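Local coordinates for putative diflavin flavoprotein A 5 (Nostoc sp. PCC 7120, PDB 4FEK) that probably passes electrons from NADH to oxygen, reducing it to water, and is represented here by its N-terminal metallo-beta-lactamase-like domain, at residues N76-D81 against L102-T107; K174-H179 against R225-G230. One frame throughout, in Å; residues are numbered along the deposited sequence.

How the contacts relate
The two contacts belong to different sheets of one metallo-beta-lactamase-like domain. Contact 1 closes before contact 2 opens; their centres lie about 26 Å apart and their nearest atoms about 16 Å, so they do not touch. Contact 1 joins the starting ends of the parallel neighbours 80-84 and 107-111 in the seven-stranded sheet, far from the centre of the chain. Contact 2 is buried near that centre and packs the loop leaving strand 169-173 against strand 226-229 of the five-stranded sheet. Loops from both sheets, with Lys-174 and the residues His-87 to Arg-92 after strand 80-84, meet at a phosphate, probably from the crystallisation liquor, consistent with a pocket between the sheets.

Contact 1: residues N76-D81 against L102-T107; sequences NLKKLD and LAPQIT
The carboxamide of Gln-105 reaches across to the turn formed by Leu-77 to Leu-80 and ties it down through its NE2. This is the return of a beta-alpha-beta crossover in the metallo-beta-lactamase fold: residues 76-81 lead into strand 80-84, while the loop at 102-107 carries the chain from the end of helix 93-102 into the parallel strand 107-111. CG of Gln-105 sits between the backbone N and the carbonyl carbon (chi1 83°), and a second bend at chi2 folds the amide over the turn. Leu-77 O, 3.0 Å from Gln-105 NE2, lies in the plane of the amide; Leu-80 O, 2.7 Å from Gln-105 NE2, receives its N-H on a lone pair although it is tilted somewhat from that plane. Both bonds together fix the rotation of the amide. Gln-105 OE1 takes Lys-78 NZ at 3.0 Å, the ammonium standing 50° above the carbonyl plane. Lys-78 gets there by bending at chi2 and chi3, which brings its chain back toward the second segment and lays NZ beside Pro-104 CD. Deeper in, CG of Leu-80 rests on CG2 of Ile-106 at 3.6 Å. At the helix end, nearer the surface, Leu-77 CD1 meets CD1 of Leu-102 at 3.8 Å; Leu-77 also packs on Leu-71 of helix 61-74. Pairing of the two strands starts with Thr-107 N donating to Asp-81 O at 2.8 Å. A water bridges Asp-81 O, Gln-105 O and Thr-107 OG1.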
loop_
_atom_site.group_PDB
_atom_site.type_symbol
_atom_site.label_atom_id
_atom_site.label_comp_id
_atom_site.label_asym_id
_atom_site.label_seq_id
_atom_site.Cartn_x
_atom_site.Cartn_y
_atom_site.Cartn_z
ATOM N N ASN A 76 -15.967 -0.676 13.041
ATOM C CA ASN A 76 -16.043 -1.341 14.329
ATOM C C ASN A 76 -14.943 -2.375 14.350
ATOM O O ASN A 76 -14.992 -3.349 13.594
ATOM C CB ASN A 76 -17.420 -2.013 14.477
ATOM C CG ASN A 76 -17.595 -2.734 15.802
ATOM O OD1 ASN A 76 -16.643 -2.938 16.556
ATOM N ND2 ASN A 76 -18.831 -3.141 16.085
ATOM N N LEU A 77 -13.948 -2.178 15.210
ATOM C CA LEU A 77 -12.777 -3.047 15.197
ATOM C C LEU A 77 -13.120 -4.492 15.556
ATOM O O LEU A 77 -12.368 -5.415 15.242
ATOM C CB LEU A 77 -11.658 -2.500 16.091
ATOM C CG LEU A 77 -11.108 -1.129 15.675
ATOM C CD1 LEU A 77 -9.749 -0.879 16.285
ATOM C CD2 LEU A 77 -11.028 -0.997 14.181
ATOM N N LYS A 78 -14.262 -4.701 16.198
ATOM C CA LYS A 78 -14.663 -6.067 16.502
ATOM C C LYS A 78 -15.194 -6.780 15.257
ATOM O O LYS A 78 -15.344 -7.995 15.243
ATOM C CB LYS A 78 -15.672 -6.102 17.654
ATOM C CG LYS A 78 -15.024 -5.836 19.006
ATOM C CD LYS A 78 -13.779 -6.707 19.192
ATOM C CE LYS A 78 -14.152 -8.185 19.339
ATOM N NZ LYS A 78 -12.972 -9.090 19.271
ATOM N N LYS A 79 -15.443 -6.010 14.208
ATOM C CA LYS A 79 -15.945 -6.532 12.944
ATOM C C LYS A 79 -14.831 -6.708 11.905
ATOM O O LYS A 79 -15.086 -7.053 10.749
ATOM C CB LYS A 79 -17.022 -5.597 12.387
ATOM C CG LYS A 79 -18.440 -6.095 12.598
ATOM C CD LYS A 79 -19.345 -5.010 13.167
ATOM C CE LYS A 79 -19.528 -3.847 12.202
ATOM N NZ LYS A 79 -20.442 -2.816 12.784
ATOM N N LEU A 80 -13.598 -6.459 12.319
ATOM C CA LEU A 80 -12.472 -6.501 11.409
ATOM C C LEU A 80 -12.043 -7.954 11.203
ATOM O O LEU A 80 -11.879 -8.702 12.169
ATOM C CB LEU A 80 -11.335 -5.659 11.990
ATOM C CG LEU A 80 -10.009 -5.595 11.256
ATOM C CD1 LEU A 80 -10.216 -5.266 9.773
ATOM C CD2 LEU A 80 -9.130 -4.550 11.945
ATOM N N ASP A 81 -11.864 -8.357 9.945
ATOM C CA ASP A 81 -11.530 -9.752 9.623
ATOM C C ASP A 81 -10.077 -9.923 9.168
ATOM O O ASP A 81 -9.369 -10.854 9.598
ATOM C CB ASP A 81 -12.457 -10.273 8.516
ATOM C CG ASP A 81 -13.931 -10.255 8.921
ATOM O OD1 ASP A 81 -14.352 -11.191 9.623
ATOM O OD2 ASP A 81 -14.661 -9.308 8.543
ATOM N N LEU A 102 -6.527 -4.575 19.950
ATOM C CA LEU A 102 -7.877 -4.047 19.772
ATOM C C LEU A 102 -8.792 -5.004 19.016
ATOM O O LEU A 102 -10.015 -4.989 19.196
ATOM C CB LEU A 102 -7.820 -2.725 19.013
ATOM C CG LEU A 102 -7.166 -1.540 19.718
ATOM C CD1 LEU A 102 -6.897 -0.440 18.700
ATOM C CD2 LEU A 102 -8.047 -1.030 20.858
ATOM N N ALA A 103 -8.195 -5.823 18.157
ATOM C CA ALA A 103 -8.959 -6.732 17.311
ATOM C C ALA A 103 -8.238 -8.064 17.233
ATOM O O ALA A 103 -7.619 -8.392 16.209
ATOM C CB ALA A 103 -9.126 -6.140 15.926
ATOM N N PRO A 104 -8.314 -8.843 18.318
ATOM C CA PRO A 104 -7.500 -10.056 18.471
ATOM C C PRO A 104 -7.887 -11.146 17.480
ATOM O O PRO A 104 -7.124 -12.089 17.283
ATOM C CB PRO A 104 -7.804 -10.512 19.906
ATOM C CG PRO A 104 -8.541 -9.345 20.554
ATOM C CD PRO A 104 -9.238 -8.647 19.448
ATOM N N GLN A 105 -9.060 -10.998 16.876
ATOM C CA GLN A 105 -9.579 -11.946 15.895
ATOM C C GLN A 105 -9.014 -11.780 14.458
ATOM O O GLN A 105 -9.253 -12.628 13.599
ATOM C CB GLN A 105 -11.107 -11.846 15.843
ATOM C CG GLN A 105 -11.654 -10.724 14.951
ATOM C CD GLN A 105 -11.662 -9.354 15.622
ATOM O OE1 GLN A 105 -11.316 -9.218 16.788
ATOM N NE2 GLN A 105 -12.064 -8.332 14.875
ATOM N N ILE A 106 -8.282 -10.702 14.191
ATOM C CA ILE A 106 -7.834 -10.439 12.814
ATOM C C ILE A 106 -6.947 -11.530 12.225
ATOM O O ILE A 106 -6.218 -12.228 12.937
ATOM C CB ILE A 106 -7.071 -9.120 12.694
ATOM C CG1 ILE A 106 -5.875 -9.115 13.642
ATOM C CG2 ILE A 106 -7.972 -7.969 12.984
ATOM C CD1 ILE A 106 -5.093 -7.789 13.628
ATOM N N THR A 107 -7.008 -11.662 10.906
ATOM C CA THR A 107 -6.088 -12.537 10.199
ATOM C C THR A 107 -5.219 -11.678 9.308
ATOM O O THR A 107 -5.708 -10.809 8.584
ATOM C CB THR A 107 -6.814 -13.611 9.367
ATOM O OG1 THR A 107 -7.470 -14.511 10.259
ATOM C CG2 THR A 107 -5.811 -14.402 8.514
HETATM O O HOH W 1 -10.181 -12.917 10.828
#

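Contact 2: residues K174-H179 against R225-G230; sequences KIFGAH and RLYAVG. With PO4 (phosphate ion), chain E.
Phe-176 lies flat against Tyr-227 in an offset stack, centroids 4.0 Å apart and planes at 10° to each other. Its CB starts from a backbone with positive phi (76°) and points at the strand, touching Val-229 CG1 at 3.9 Å. CG then comes over Tyr-227 CD2 at 3.6 Å. On one side of the ring, CD2 meets the same Tyr-227 CD2 at 3.5 Å and CE2 meets Tyr-227 CE2, also at 3.5 Å; on the other side CD1 and CE1 stand farther off, both nearest to Tyr-227 CE2. At the tip, CZ lies between CE2 and CZ of the tyrosine. Tyr-227 CE2 is thus centred over the phenylalanine ring, on whose opposite face CG2 of Ile-175 sits, toward the rim. Strand 226-229 is an outermost strand of the five-stranded sheet of this alpha-beta-beta-alpha domain and runs parallel to 169-173; the chain between them passes through helices 194-205 and 209-219, and Leu-216 and Ile-219 of the latter also touch Phe-176. The tyrosine hydroxyl bonds to Thr-243 in the C-terminal helix. Farther along the strand, Val-229 CG1 rests against two backbone oxygens, Ile-175 O and Phe-176 O, and its CB faces Gly-177 CA at 4.2 Å. Lys-174 starts out away from the strand, and its NZ bonds to His-231 NE2 and, at 2.8 Å, to phosphate O4.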
loop_
_atom_site.group_PDB
_atom_site.type_symbol
_atom_site.label_atom_id
_atom_site.label_comp_id
_atom_site.label_asym_id
_atom_site.label_seq_id
_atom_site.Cartn_x
_atom_site.Cartn_y
_atom_site.Cartn_z
ATOM N N LYS A 174 3.940 0.292 -2.236
ATOM C CA LYS A 174 5.091 1.115 -2.641
ATOM C C LYS A 174 5.133 1.474 -4.120
ATOM O O LYS A 174 5.832 2.410 -4.501
ATOM C CB LYS A 174 6.428 0.454 -2.249
ATOM C CG LYS A 174 6.667 0.346 -0.754
ATOM C CD LYS A 174 6.792 1.721 -0.094
ATOM C CE LYS A 174 6.958 1.581 1.434
ATOM N NZ LYS A 174 7.341 2.862 2.093
ATOM N N ILE A 175 4.440 0.724 -4.978
ATOM C CA ILE A 175 4.558 1.024 -6.411
ATOM C C ILE A 175 3.670 2.215 -6.812
ATOM O O ILE A 175 2.522 2.302 -6.366
ATOM C CB ILE A 175 4.250 -0.190 -7.310
ATOM C CG1 ILE A 175 4.866 -1.481 -6.753
ATOM C CG2 ILE A 175 4.728 0.085 -8.753
ATOM C CD1 ILE A 175 6.376 -1.439 -6.587
ATOM N N PHE A 176 4.213 3.103 -7.654
ATOM C CA PHE A 176 3.486 4.246 -8.264
ATOM C C PHE A 176 3.191 5.467 -7.391
ATOM O O PHE A 176 2.389 6.319 -7.800
ATOM C CB PHE A 176 2.138 3.830 -8.889
ATOM C CG PHE A 176 2.229 2.738 -9.881
ATOM C CD1 PHE A 176 2.890 2.925 -11.089
ATOM C CD2 PHE A 176 1.618 1.519 -9.628
ATOM C CE1 PHE A 176 2.954 1.911 -12.010
ATOM C CE2 PHE A 176 1.672 0.506 -10.548
ATOM C CZ PHE A 176 2.344 0.695 -11.743
ATOM N N GLY A 177 3.802 5.562 -6.213
ATOM C CA GLY A 177 3.480 6.657 -5.305
ATOM C C GLY A 177 4.280 7.934 -5.485
ATOM O O GLY A 177 5.034 8.115 -6.476
ATOM N N ALA A 178 4.122 8.840 -4.521
ATOM C CA ALA A 178 4.885 10.093 -4.514
ATOM C C ALA A 178 4.916 10.651 -3.112
ATOM O O ALA A 178 3.911 10.598 -2.410
ATOM C CB ALA A 178 4.268 11.116 -5.480
ATOM N N HIS A 179 6.071 11.156 -2.685
ATOM C CA HIS A 179 6.159 11.771 -1.359
ATOM C C HIS A 179 5.772 13.236 -1.397
ATOM O O HIS A 179 6.616 14.124 -1.501
ATOM C CB HIS A 179 7.526 11.530 -0.707
ATOM C CG HIS A 179 7.681 10.139 -0.177
ATOM N ND1 HIS A 179 6.859 9.630 0.815
ATOM C CD2 HIS A 179 8.507 9.128 -0.534
ATOM C CE1 HIS A 179 7.205 8.379 1.071
ATOM N NE2 HIS A 179 8.190 8.044 0.251
ATOM N N ARG A 225 -9.034 0.767 -12.714
ATOM C CA ARG A 225 -9.558 2.128 -12.738
ATOM C C ARG A 225 -8.783 3.046 -11.803
ATOM O O ARG A 225 -8.813 4.258 -11.970
ATOM C CB ARG A 225 -11.036 2.133 -12.333
ATOM C CG ARG A 225 -11.949 1.435 -13.326
ATOM C CD ARG A 225 -13.382 1.424 -12.821
ATOM N NE ARG A 225 -14.328 1.190 -13.904
ATOM C CZ ARG A 225 -15.194 2.094 -14.350
ATOM N NH1 ARG A 225 -15.250 3.297 -13.793
ATOM N NH2 ARG A 225 -16.010 1.790 -15.352
ATOM N N LEU A 226 -8.091 2.468 -10.819
ATOM C CA LEU A 226 -7.377 3.263 -9.822
ATOM C C LEU A 226 -6.173 2.505 -9.285
ATOM O O LEU A 226 -6.284 1.307 -8.979
ATOM C CB LEU A 226 -8.309 3.602 -8.647
ATOM C CG LEU A 226 -7.740 4.501 -7.549
ATOM C CD1 LEU A 226 -7.783 5.946 -8.005
ATOM C CD2 LEU A 226 -8.495 4.311 -6.222
ATOM N N TYR A 227 -5.034 3.192 -9.174
ATOM C CA TYR A 227 -3.928 2.688 -8.351
ATOM C C TYR A 227 -4.085 3.289 -6.959
ATOM O O TYR A 227 -3.803 4.479 -6.749
ATOM C CB TYR A 227 -2.533 3.082 -8.893
ATOM C CG TYR A 227 -2.115 2.432 -10.193
ATOM C CD1 TYR A 227 -2.615 1.192 -10.578
ATOM C CD2 TYR A 227 -1.171 3.039 -11.020
ATOM C CE1 TYR A 227 -2.207 0.592 -11.757
ATOM C CE2 TYR A 227 -0.758 2.438 -12.208
ATOM C CZ TYR A 227 -1.272 1.217 -12.566
ATOM O OH TYR A 227 -0.864 0.625 -13.755
ATOM N N ALA A 228 -4.525 2.461 -6.021
ATOM C CA ALA A 228 -4.595 2.843 -4.619
ATOM C C ALA A 228 -3.208 2.670 -4.009
ATOM O O ALA A 228 -2.910 1.646 -3.394
ATOM C CB ALA A 228 -5.615 1.988 -3.886
ATOM N N VAL A 229 -2.377 3.686 -4.194
ATOM C CA VAL A 229 -0.969 3.652 -3.817
ATOM C C VAL A 229 -0.746 3.879 -2.316
ATOM O O VAL A 229 -1.624 4.368 -1.633
ATOM C CB VAL A 229 -0.204 4.735 -4.568
ATOM C CG1 VAL A 229 -0.412 4.562 -6.096
ATOM C CG2 VAL A 229 -0.672 6.149 -4.103
ATOM N N GLY A 230 0.449 3.535 -1.833
ATOM C CA GLY A 230 0.809 3.684 -0.447
ATOM C C GLY A 230 1.171 5.110 -0.052
ATOM O O GLY A 230 1.020 5.476 1.109
HETATM P P PO4 E . 8.212 1.542 5.598
HETATM O O1 PO4 E . 7.360 0.997 6.750
HETATM O O2 PO4 E . 9.405 2.199 6.208
HETATM O O3 PO4 E . 8.617 0.349 4.778
HETATM O O4 PO4 E . 7.381 2.544 4.834
#